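Local coordinates for protein sortase B (Streptococcus pyogenes, PDB 3PSQ) that is a class B sortase involved in pilus assembly, probably acting as a cysteine transpeptidase that joins pilin subunits through an acyl-thioester intermediate, at residues S74-D78 with S90-H95; F115-F121 with K132-C138; K159-L163 with T178-F184. The contacts are given in a common frame with arbitrary orientation. Numbering follows the deposited sequence.

Interaction 1 (S74-D78 with S90-H95); sequences SVFLD and SLIYAH. With ZN (zinc ion), chain R; ACY (acetic acid), chain H.
Three backbone hydrogen bonds hold strand 76-77 antiparallel to strand 89-93 in the sortase beta-barrel. Phe76 and Tyr93 are the hydrogen-bonded pair (CA-CA 5.5 Å): Phe76 N to Tyr93 O and Tyr93 N to Phe76 O are both 2.9 Å. Asp78 N donates to Leu91 O at 2.7 Å. Between these lies the non-hydrogen-bonded pair Leu77-Ile92, CA atoms 4.4 Å apart. Beyond the Phe76-Tyr93 pair, one water bridges Ser74 O and His95 N, 2.8 Å from each. His95, predicted to be the active-site proton donor/acceptor, sits at the N-cap position of helix 96-102. Its ND1 binds a zinc ion at 1.9 Å, while its NE2 hydrogen-bonds to the Asn57 carbonyl. An acetic acid molecule, probably from the crystallisation liquor, binds that zinc through OXT at 1.9 Å and accepts through O a very short 2.5 Å hydrogen bond from Tyr93 OH.

Flat rings suit the face toward this site. Phe76 (chi1 p) takes Tyr93 CB over its ring, 4.1 Å from the centroid, in a CH-pi contact, and its plane lies 21° from that of His95, slid so far that the rings barely overlap. Compact aliphatic side chains fill the opposite face, that of Leu77 and Ile92: Leu77 (t, p) places CD1 4.1 Å from Ile92 CG1, and next to it Val75 CG1 reaches Ile92 CG2 at 3.3 Å.

Interaction 2 (F115-F121 with K132-C138); sequences FNKHKEF and KINIFAC. With ZN (zinc ion), chain K.
A beta hairpin of the sortase barrel, entered from helix 112-117, brings strand 120-125 antiparallel to strand 130-142. Phe121 and Ile133 form its hydrogen-bonded pair (CA-CA 5.3 Å), both backbones serving as donor and acceptor: Phe121 N to Ile133 O is 3.1 Å and Ile133 N to Phe121 O is 2.7 Å. Glu120 and Asn134 make the non-hydrogen-bonded pair, CA atoms 4.6 Å apart. The ladder's last rung is Ile135 N to Lys119 O, 2.8 Å. Beyond it the first chain is loop and helix rather than strand, and Arg174 bridges the two sides, NH1 to Phe115 O and NH2 to Ile135 O. Along its other edge, strand 130-142 is satisfied by strand 197-205 and its end: Lys132 bonds with Glu206, Asn134 with Gln204, and Phe136 and Ala137 both with Ile202, a classic beta bulge.

Polar side chains occupy the more open face. Asn134 ND2 donates to Glu206 OE1, whereas Glu120 OE1 stays 4.4 Å from Lys132 NZ, too far for a salt bridge. Apart from this face, the ring of His118 leads away from strand 130-142, meets that of Phe114, and binds a zinc ion through NE2 at 2.1 Å, three waters being its other modelled ligands.

Phe121 and Ile133 pack on Val185 of strand 184-190, where apolar groups are buried. Phe121 (chi1 p) presents the face of its ring to Ile133, whose CB is 3.8 Å from the centroid, a CH-pi contact. Ile135 is wedged between two phenylalanines, with CG1 3.8 Å from Phe121 CD2 and CG2 4.0 Å from Phe115 CE1.

Interaction 3 (K159-L163 with T178-F184); sequences KNEFL and TTNESRF
Lys159 buries more of itself here than any other residue, yet its ammonium makes no hydrogen bond across the contact: NZ stands 3.3 Å from Thr179 O at a poor angle. The end of this side chain is modelled too close to the loop, so its exact position is uncertain. A long, flexible chain suits this place, reaching from the first turn of helix 159-167 toward the edge of the Phe184 ring. The loop is tied internally: Thr179 to Ser182 is a type I beta turn, Thr179 N donates to Ser182 OG (2.9 Å), and Thr179 OG1 accepts from Glu181 N (3.0 Å) in an ST turn, the short hydroxyl side chains being well placed to meet nearby amides. Deeper in, Phe162 (chi1 t) directs its edge at the face of Phe184 (chi1 m), T-shaped, centroids 4.9 Å apart and planes at 57°. This is structural packing: helix 159-167 is set against the loop leading into strand 184-190, while Phe162 also rests on Ile202 of strand 197-205.

How the interactions relate
Interactions 1 and 2 lie on one curled sheet, their centres 18 Å apart and their nearest atoms about 6 Å apart, and interaction 3 touches both. Ser90 N lies 3.0 Å from Phe184 O, a probable hydrogen bond where strands 89-93 and 184-190 run in parallel, and Phe136 CE2 of interaction 2 packs 3.6 Å from Phe184 CD1. The same strand 184-190 ends at Cys190, the predicted acyl-thioester residue, which binds a zinc ion together with His96 and Asp192. Interaction 1 holds His95 and lies at this predicted active site, with Tyr93 about 3 Å, side chain to side chain, from Arg198, the predicted transition-state stabiliser.

Interaction 1 (S74-D78 with S90-H95)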
loop_
_atom_site.group_PDB
_atom_site.type_symbol
_atom_site.label_atom_id
_atom_site.label_comp_id
_atom_site.label_asym_id
_atom_site.label_seq_id
_atom_site.Cartn_x
_atom_site.Cartn_y
_atom_site.Cartn_z
ATOM N N SER A 74 2.500 -12.354 4.038
ATOM C CA SER A 74 3.021 -10.995 4.362
ATOM C C SER A 74 2.470 -9.931 3.426
ATOM O O SER A 74 2.023 -10.240 2.315
ATOM C CB SER A 74 4.547 -10.946 4.253
ATOM O OG SER A 74 5.205 -11.963 4.973
ATOM N N VAL A 75 2.515 -8.682 3.868
ATOM C CA VAL A 75 2.263 -7.536 3.025
ATOM C C VAL A 75 3.493 -7.209 2.174
ATOM O O VAL A 75 4.613 -7.258 2.662
ATOM C CB VAL A 75 1.879 -6.295 3.869
ATOM C CG1 VAL A 75 1.714 -5.101 2.926
ATOM C CG2 VAL A 75 0.560 -6.598 4.658
ATOM N N PHE A 76 3.280 -6.892 0.897
ATOM C CA PHE A 76 4.390 -6.821 -0.079
ATOM C C PHE A 76 4.235 -5.655 -1.071
ATOM O O PHE A 76 3.136 -5.348 -1.509
ATOM C CB PHE A 76 4.486 -8.150 -0.846
ATOM C CG PHE A 76 3.251 -8.472 -1.662
ATOM C CD1 PHE A 76 3.156 -8.076 -2.990
ATOM C CD2 PHE A 76 2.163 -9.141 -1.081
ATOM C CE1 PHE A 76 2.012 -8.419 -3.752
ATOM C CE2 PHE A 76 1.031 -9.458 -1.835
ATOM C CZ PHE A 76 0.923 -9.042 -3.140
ATOM N N LEU A 77 5.352 -5.032 -1.428
ATOM C CA LEU A 77 5.398 -4.090 -2.520
ATOM C C LEU A 77 5.301 -4.847 -3.832
ATOM O O LEU A 77 6.008 -5.838 -4.036
ATOM C CB LEU A 77 6.724 -3.309 -2.494
ATOM C CG LEU A 77 6.935 -2.282 -3.629
ATOM C CD1 LEU A 77 5.893 -1.162 -3.550
ATOM C CD2 LEU A 77 8.311 -1.664 -3.625
ATOM N N ASP A 78 4.469 -4.361 -4.743
ATOM C CA ASP A 78 4.370 -4.963 -6.062
ATOM C C ASP A 78 5.767 -5.265 -6.671
ATOM O O ASP A 78 6.640 -4.375 -6.658
ATOM C CB ASP A 78 3.544 -4.055 -6.986
ATOM C CG ASP A 78 3.261 -4.698 -8.331
ATOM O OD1 ASP A 78 4.179 -4.849 -9.149
ATOM O OD2 ASP A 78 2.114 -5.076 -8.577
ATOM N N SER A 90 3.363 3.320 -6.408
ATOM C CA SER A 90 3.854 2.173 -5.690
ATOM C C SER A 90 2.669 1.503 -4.994
ATOM O O SER A 90 1.930 2.149 -4.239
ATOM C CB SER A 90 4.933 2.593 -4.707
ATOM O OG SER A 90 6.030 3.180 -5.407
ATOM N N LEU A 91 2.482 0.212 -5.292
ATOM C CA LEU A 91 1.367 -0.574 -4.763
ATOM C C LEU A 91 1.874 -1.550 -3.693
ATOM O O LEU A 91 2.744 -2.437 -3.939
ATOM C CB LEU A 91 0.648 -1.324 -5.880
ATOM C CG LEU A 91 -0.555 -2.178 -5.450
ATOM C CD1 LEU A 91 -1.720 -1.390 -4.761
ATOM C CD2 LEU A 91 -1.031 -2.976 -6.634
ATOM N N ILE A 92 1.381 -1.321 -2.492
ATOM C CA ILE A 92 1.618 -2.224 -1.377
ATOM C C ILE A 92 0.318 -3.013 -1.126
ATOM O O ILE A 92 -0.761 -2.445 -0.912
ATOM C CB ILE A 92 2.068 -1.471 -0.106
ATOM C CG1 ILE A 92 3.395 -0.747 -0.382
ATOM C CG2 ILE A 92 2.189 -2.458 1.082
ATOM C CD1 ILE A 92 3.979 0.053 0.789
ATOM N N TYR A 93 0.433 -4.326 -1.206
ATOM C CA TYR A 93 -0.722 -5.196 -1.275
ATOM C C TYR A 93 -0.610 -6.303 -0.217
ATOM O O TYR A 93 0.498 -6.621 0.273
ATOM C CB TYR A 93 -0.798 -5.811 -2.713
ATOM C CG TYR A 93 -2.093 -6.493 -3.005
ATOM C CD1 TYR A 93 -3.213 -5.763 -3.367
ATOM C CD2 TYR A 93 -2.207 -7.885 -2.870
ATOM C CE1 TYR A 93 -4.442 -6.380 -3.595
ATOM C CE2 TYR A 93 -3.425 -8.514 -3.102
ATOM C CZ TYR A 93 -4.539 -7.766 -3.470
ATOM O OH TYR A 93 -5.757 -8.396 -3.711
ATOM N N ALA A 94 -1.764 -6.838 0.185
ATOM C CA ALA A 94 -1.822 -8.079 0.993
ATOM C C ALA A 94 -2.870 -8.992 0.397
ATOM O O ALA A 94 -3.938 -8.529 0.023
ATOM C CB ALA A 94 -2.120 -7.797 2.497
ATOM N N HIS A 95 -2.535 -10.274 0.245
ATOM C CA HIS A 95 -3.523 -11.267 -0.138
ATOM C C HIS A 95 -4.527 -11.501 0.997
ATOM O O HIS A 95 -4.425 -10.918 2.084
ATOM C CB HIS A 95 -2.831 -12.582 -0.548
ATOM C CG HIS A 95 -2.194 -12.510 -1.900
ATOM N ND1 HIS A 95 -2.905 -12.711 -3.066
ATOM C CD2 HIS A 95 -0.919 -12.243 -2.275
ATOM C CE1 HIS A 95 -2.095 -12.571 -4.099
ATOM N NE2 HIS A 95 -0.895 -12.266 -3.647
HETATM ZN ZN ZN R . -4.614 -13.567 -3.401
HETATM C C ACY H . -6.253 -11.485 -2.708
HETATM O O ACY H . -5.667 -10.883 -3.669
HETATM O OXT ACY H . -5.982 -12.666 -2.387
HETATM C CH3 ACY H . -7.260 -10.737 -1.868
HETATM O O HOH W 1 -0.105 -11.500 1.078
#

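Interaction 2 (F115-F121 with K132-C138)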
loop_
_atom_site.group_PDB
_atom_site.type_symbol
_atom_site.label_atom_id
_atom_site.label_comp_id
_atom_site.label_asym_id
_atom_site.label_seq_id
_atom_site.Cartn_x
_atom_site.Cartn_y
_atom_site.Cartn_z
ATOM N N PHE A 115 -11.367 9.266 8.284
ATOM C CA PHE A 115 -10.663 9.789 7.128
ATOM C C PHE A 115 -10.198 11.234 7.287
ATOM O O PHE A 115 -9.106 11.582 6.865
ATOM C CB PHE A 115 -11.571 9.704 5.915
ATOM C CG PHE A 115 -10.907 10.124 4.639
ATOM C CD1 PHE A 115 -10.078 9.230 3.935
ATOM C CD2 PHE A 115 -11.094 11.424 4.141
ATOM C CE1 PHE A 115 -9.463 9.620 2.748
ATOM C CE2 PHE A 115 -10.469 11.823 2.963
ATOM C CZ PHE A 115 -9.646 10.916 2.255
ATOM N N ASN A 116 -11.032 12.089 7.885
ATOM C CA ASN A 116 -10.590 13.460 8.178
ATOM C C ASN A 116 -9.558 13.532 9.311
ATOM O O ASN A 116 -8.784 14.473 9.377
ATOM C CB ASN A 116 -11.768 14.388 8.498
ATOM C CG ASN A 116 -12.707 14.600 7.310
ATOM O OD1 ASN A 116 -12.370 14.315 6.155
ATOM N ND2 ASN A 116 -13.908 15.102 7.602
ATOM N N LYS A 117 -9.525 12.551 10.206
ATOM C CA LYS A 117 -8.587 12.651 11.331
ATOM C C LYS A 117 -7.181 12.151 11.031
ATOM O O LYS A 117 -6.181 12.704 11.516
ATOM C CB LYS A 117 -9.138 11.959 12.582
ATOM C CG LYS A 117 -8.421 12.447 13.871
ATOM C CD LYS A 117 -8.846 11.713 15.131
ATOM C CE LYS A 117 -7.847 11.991 16.291
ATOM N NZ LYS A 117 -6.899 10.856 16.564
ATOM N N HIS A 118 -7.099 11.106 10.213
ATOM C CA HIS A 118 -5.829 10.422 9.929
ATOM C C HIS A 118 -5.520 10.591 8.457
ATOM O O HIS A 118 -6.257 10.086 7.594
ATOM C CB HIS A 118 -5.977 8.956 10.309
ATOM C CG HIS A 118 -6.371 8.758 11.739
ATOM N ND1 HIS A 118 -5.499 8.989 12.784
ATOM C CD2 HIS A 118 -7.537 8.365 12.302
ATOM C CE1 HIS A 118 -6.099 8.733 13.931
ATOM N NE2 HIS A 118 -7.334 8.337 13.665
ATOM N N LYS A 119 -4.451 11.326 8.168
ATOM C CA LYS A 119 -4.259 11.930 6.849
ATOM C C LYS A 119 -2.914 11.594 6.234
ATOM O O LYS A 119 -2.603 12.034 5.136
ATOM C CB LYS A 119 -4.357 13.451 6.976
ATOM C CG LYS A 119 -5.729 13.960 7.279
ATOM C CD LYS A 119 -5.626 15.349 7.886
ATOM C CE LYS A 119 -6.813 16.196 7.472
ATOM N NZ LYS A 119 -6.390 17.626 7.546
ATOM N N GLU A 120 -2.097 10.835 6.950
ATOM C CA GLU A 120 -0.795 10.517 6.431
ATOM C C GLU A 120 -0.370 9.081 6.806
ATOM O O GLU A 120 -0.866 8.488 7.762
ATOM C CB GLU A 120 0.215 11.529 6.967
ATOM C CG GLU A 120 0.167 11.617 8.482
ATOM C CD GLU A 120 1.066 12.684 9.046
ATOM O OE1 GLU A 120 0.603 13.849 9.122
ATOM O OE2 GLU A 120 2.215 12.344 9.425
ATOM N N PHE A 121 0.568 8.529 6.041
ATOM C CA PHE A 121 1.306 7.390 6.515
ATOM C C PHE A 121 2.708 7.590 6.060
ATOM O O PHE A 121 2.983 8.479 5.243
ATOM C CB PHE A 121 0.699 6.064 6.050
ATOM C CG PHE A 121 0.708 5.837 4.549
ATOM C CD1 PHE A 121 1.794 5.217 3.935
ATOM C CD2 PHE A 121 -0.396 6.169 3.785
ATOM C CE1 PHE A 121 1.774 4.952 2.554
ATOM C CE2 PHE A 121 -0.448 5.908 2.431
ATOM C CZ PHE A 121 0.642 5.303 1.799
ATOM N N LYS A 132 6.953 10.639 3.627
ATOM C CA LYS A 132 5.698 10.947 4.242
ATOM C C LYS A 132 4.741 10.936 3.093
ATOM O O LYS A 132 5.039 11.466 2.020
ATOM C CB LYS A 132 5.740 12.323 4.916
ATOM C CG LYS A 132 4.444 12.768 5.525
ATOM C CD LYS A 132 4.653 14.085 6.282
ATOM C CE LYS A 132 3.392 14.967 6.195
ATOM N NZ LYS A 132 3.548 16.267 6.927
ATOM N N ILE A 133 3.609 10.295 3.294
ATOM C CA ILE A 133 2.643 10.204 2.234
ATOM C C ILE A 133 1.388 10.874 2.711
ATOM O O ILE A 133 0.938 10.576 3.805
ATOM C CB ILE A 133 2.352 8.709 1.889
ATOM C CG1 ILE A 133 3.597 8.039 1.314
ATOM C CG2 ILE A 133 1.224 8.591 0.932
ATOM C CD1 ILE A 133 4.554 7.464 2.352
ATOM N N ASN A 134 0.823 11.770 1.899
ATOM C CA ASN A 134 -0.420 12.465 2.239
ATOM C C ASN A 134 -1.648 11.722 1.647
ATOM O O ASN A 134 -1.806 11.664 0.425
ATOM C CB ASN A 134 -0.393 13.912 1.672
ATOM C CG ASN A 134 0.796 14.733 2.173
ATOM O OD1 ASN A 134 0.955 14.936 3.379
ATOM N ND2 ASN A 134 1.627 15.213 1.250
ATOM N N ILE A 135 -2.520 11.190 2.495
ATOM C CA ILE A 135 -3.661 10.397 2.032
ATOM C C ILE A 135 -4.729 11.271 1.380
ATOM O O ILE A 135 -5.114 12.300 1.944
ATOM C CB ILE A 135 -4.305 9.592 3.220
ATOM C CG1 ILE A 135 -3.247 8.712 3.912
ATOM C CG2 ILE A 135 -5.550 8.809 2.750
ATOM C CD1 ILE A 135 -3.709 8.073 5.217
ATOM N N PHE A 136 -5.232 10.888 0.213
ATOM C CA PHE A 136 -6.305 11.685 -0.382
ATOM C C PHE A 136 -7.538 10.895 -0.793
ATOM O O PHE A 136 -8.535 11.497 -1.121
ATOM C CB PHE A 136 -5.810 12.540 -1.561
ATOM C CG PHE A 136 -5.337 11.746 -2.745
ATOM C CD1 PHE A 136 -6.224 11.356 -3.733
ATOM C CD2 PHE A 136 -4.004 11.398 -2.868
ATOM C CE1 PHE A 136 -5.788 10.609 -4.830
ATOM C CE2 PHE A 136 -3.549 10.659 -3.969
ATOM C CZ PHE A 136 -4.433 10.273 -4.946
ATOM N N ALA A 137 -7.496 9.562 -0.775
ATOM C CA ALA A 137 -8.680 8.781 -1.164
ATOM C C ALA A 137 -8.759 7.420 -0.490
ATOM O O ALA A 137 -7.742 6.767 -0.257
ATOM C CB ALA A 137 -8.737 8.607 -2.683
ATOM N N CYS A 138 -9.990 7.007 -0.195
ATOM C CA CYS A 138 -10.307 5.630 0.142
ATOM C C CYS A 138 -11.213 5.091 -0.944
ATOM O O CYS A 138 -12.294 5.636 -1.180
ATOM C CB CYS A 138 -11.061 5.592 1.465
ATOM S SG CYS A 138 -11.359 3.929 2.071
HETATM ZN ZN ZN K . -7.751 7.835 15.650
HETATM O O HOH W 2 -9.747 7.867 14.889
HETATM O O HOH W 3 -7.616 5.265 15.962
HETATM O O HOH W 4 -5.498 7.854 16.778
#

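Interaction 3 (K159-L163 with T178-F184)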
loop_
_atom_site.group_PDB
_atom_site.type_symbol
_atom_site.label_atom_id
_atom_site.label_comp_id
_atom_site.label_asym_id
_atom_site.label_seq_id
_atom_site.Cartn_x
_atom_site.Cartn_y
_atom_site.Cartn_z
ATOM N N LYS A 159 -2.360 11.936 -15.769
ATOM C CA LYS A 159 -2.747 12.288 -14.401
ATOM C C LYS A 159 -4.256 12.456 -14.274
ATOM O O LYS A 159 -4.859 12.053 -13.278
ATOM C CB LYS A 159 -2.007 13.539 -13.886
ATOM C CG LYS A 159 -2.301 13.874 -12.397
ATOM C CD LYS A 159 -1.276 14.837 -11.744
ATOM C CE LYS A 159 -0.253 14.116 -10.872
ATOM N NZ LYS A 159 0.668 13.163 -11.601
ATOM N N ASN A 160 -4.887 13.026 -15.281
ATOM C CA ASN A 160 -6.312 13.253 -15.198
ATOM C C ASN A 160 -7.155 11.984 -15.293
ATOM O O ASN A 160 -8.207 11.929 -14.670
ATOM C CB ASN A 160 -6.762 14.325 -16.194
ATOM C CG ASN A 160 -6.408 15.737 -15.724
ATOM O OD1 ASN A 160 -6.017 15.946 -14.564
ATOM N ND2 ASN A 160 -6.555 16.714 -16.620
ATOM N N GLU A 161 -6.721 10.992 -16.087
ATOM C CA GLU A 161 -7.471 9.722 -16.155
ATOM C C GLU A 161 -7.288 8.958 -14.818
ATOM O O GLU A 161 -8.219 8.345 -14.305
ATOM C CB GLU A 161 -7.125 8.859 -17.405
ATOM C CG GLU A 161 -7.496 7.316 -17.323
ATOM C CD GLU A 161 -8.811 6.854 -18.045
ATOM O OE1 GLU A 161 -9.833 7.611 -18.079
ATOM O OE2 GLU A 161 -8.825 5.695 -18.560
ATOM N N PHE A 162 -6.084 9.019 -14.266
ATOM C CA PHE A 162 -5.757 8.404 -12.989
ATOM C C PHE A 162 -6.618 8.991 -11.870
ATOM O O PHE A 162 -7.284 8.260 -11.127
ATOM C CB PHE A 162 -4.265 8.601 -12.718
ATOM C CG PHE A 162 -3.804 8.149 -11.361
ATOM C CD1 PHE A 162 -3.680 6.787 -11.059
ATOM C CD2 PHE A 162 -3.433 9.086 -10.397
ATOM C CE1 PHE A 162 -3.226 6.354 -9.794
ATOM C CE2 PHE A 162 -2.976 8.685 -9.146
ATOM C CZ PHE A 162 -2.874 7.305 -8.837
ATOM N N LEU A 163 -6.648 10.307 -11.762
ATOM C CA LEU A 163 -7.404 10.935 -10.687
ATOM C C LEU A 163 -8.918 10.800 -10.852
ATOM O O LEU A 163 -9.635 10.653 -9.866
ATOM C CB LEU A 163 -6.985 12.388 -10.502
ATOM C CG LEU A 163 -5.575 12.615 -9.933
ATOM C CD1 LEU A 163 -5.302 14.084 -9.912
ATOM C CD2 LEU A 163 -5.463 12.035 -8.522
ATOM N N THR A 178 -1.282 18.789 -6.649
ATOM C CA THR A 178 -0.448 17.822 -7.349
ATOM C C THR A 178 0.302 18.459 -8.531
ATOM O O THR A 178 -0.169 19.425 -9.124
ATOM C CB THR A 178 -1.275 16.631 -7.873
ATOM O OG1 THR A 178 -0.411 15.692 -8.533
ATOM C CG2 THR A 178 -2.362 17.071 -8.852
ATOM N N THR A 179 1.457 17.902 -8.875
ATOM C CA THR A 179 2.228 18.317 -10.045
ATOM C C THR A 179 2.342 17.077 -10.933
ATOM O O THR A 179 1.926 15.990 -10.529
ATOM C CB THR A 179 3.644 18.847 -9.655
ATOM O OG1 THR A 179 4.535 17.757 -9.401
ATOM C CG2 THR A 179 3.608 19.737 -8.403
ATOM N N ASN A 180 2.884 17.209 -12.139
ATOM C CA ASN A 180 3.088 16.002 -12.947
ATOM C C ASN A 180 4.314 15.196 -12.487
ATOM O O ASN A 180 4.562 14.076 -12.970
ATOM C CB ASN A 180 3.090 16.307 -14.457
ATOM C CG ASN A 180 1.686 16.247 -15.066
ATOM O OD1 ASN A 180 1.243 15.197 -15.527
ATOM N ND2 ASN A 180 0.989 17.381 -15.065
ATOM N N GLU A 181 5.045 15.739 -11.521
ATOM C CA GLU A 181 6.162 14.999 -10.938
ATOM C C GLU A 181 5.737 14.269 -9.649
ATOM O O GLU A 181 6.501 13.469 -9.108
ATOM C CB GLU A 181 7.372 15.915 -10.690
ATOM C CG GLU A 181 7.651 16.941 -11.804
ATOM C CD GLU A 181 8.171 16.324 -13.089
ATOM O OE1 GLU A 181 9.264 15.723 -13.065
ATOM O OE2 GLU A 181 7.496 16.465 -14.131
ATOM N N SER A 182 4.513 14.528 -9.171
ATOM C CA SER A 182 3.950 13.863 -7.969
ATOM C C SER A 182 3.987 12.339 -8.017
ATOM O O SER A 182 3.673 11.733 -9.038
ATOM C CB SER A 182 2.492 14.302 -7.728
ATOM O OG SER A 182 2.417 15.661 -7.326
ATOM N N ARG A 183 4.362 11.719 -6.906
ATOM C CA ARG A 183 4.352 10.254 -6.802
ATOM C C ARG A 183 3.291 9.745 -5.817
ATOM O O ARG A 183 2.970 10.387 -4.813
ATOM C CB ARG A 183 5.720 9.721 -6.379
ATOM C CG ARG A 183 6.870 10.001 -7.335
ATOM C CD ARG A 183 8.174 9.518 -6.678
ATOM N NE ARG A 183 8.726 10.555 -5.817
ATOM C CZ ARG A 183 9.471 10.368 -4.727
ATOM N NH1 ARG A 183 9.795 9.155 -4.296
ATOM N NH2 ARG A 183 9.898 11.434 -4.049
ATOM N N PHE A 184 2.797 8.546 -6.076
ATOM C CA PHE A 184 1.667 8.014 -5.316
ATOM C C PHE A 184 2.011 6.690 -4.652
ATOM O O PHE A 184 2.918 5.998 -5.080
ATOM C CB PHE A 184 0.472 7.888 -6.244
ATOM C CG PHE A 184 0.077 9.195 -6.873
ATOM C CD1 PHE A 184 -0.814 10.048 -6.231
ATOM C CD2 PHE A 184 0.622 9.598 -8.100
ATOM C CE1 PHE A 184 -1.163 11.270 -6.802
ATOM C CE2 PHE A 184 0.255 10.817 -8.678
ATOM C CZ PHE A 184 -0.643 11.649 -8.018
#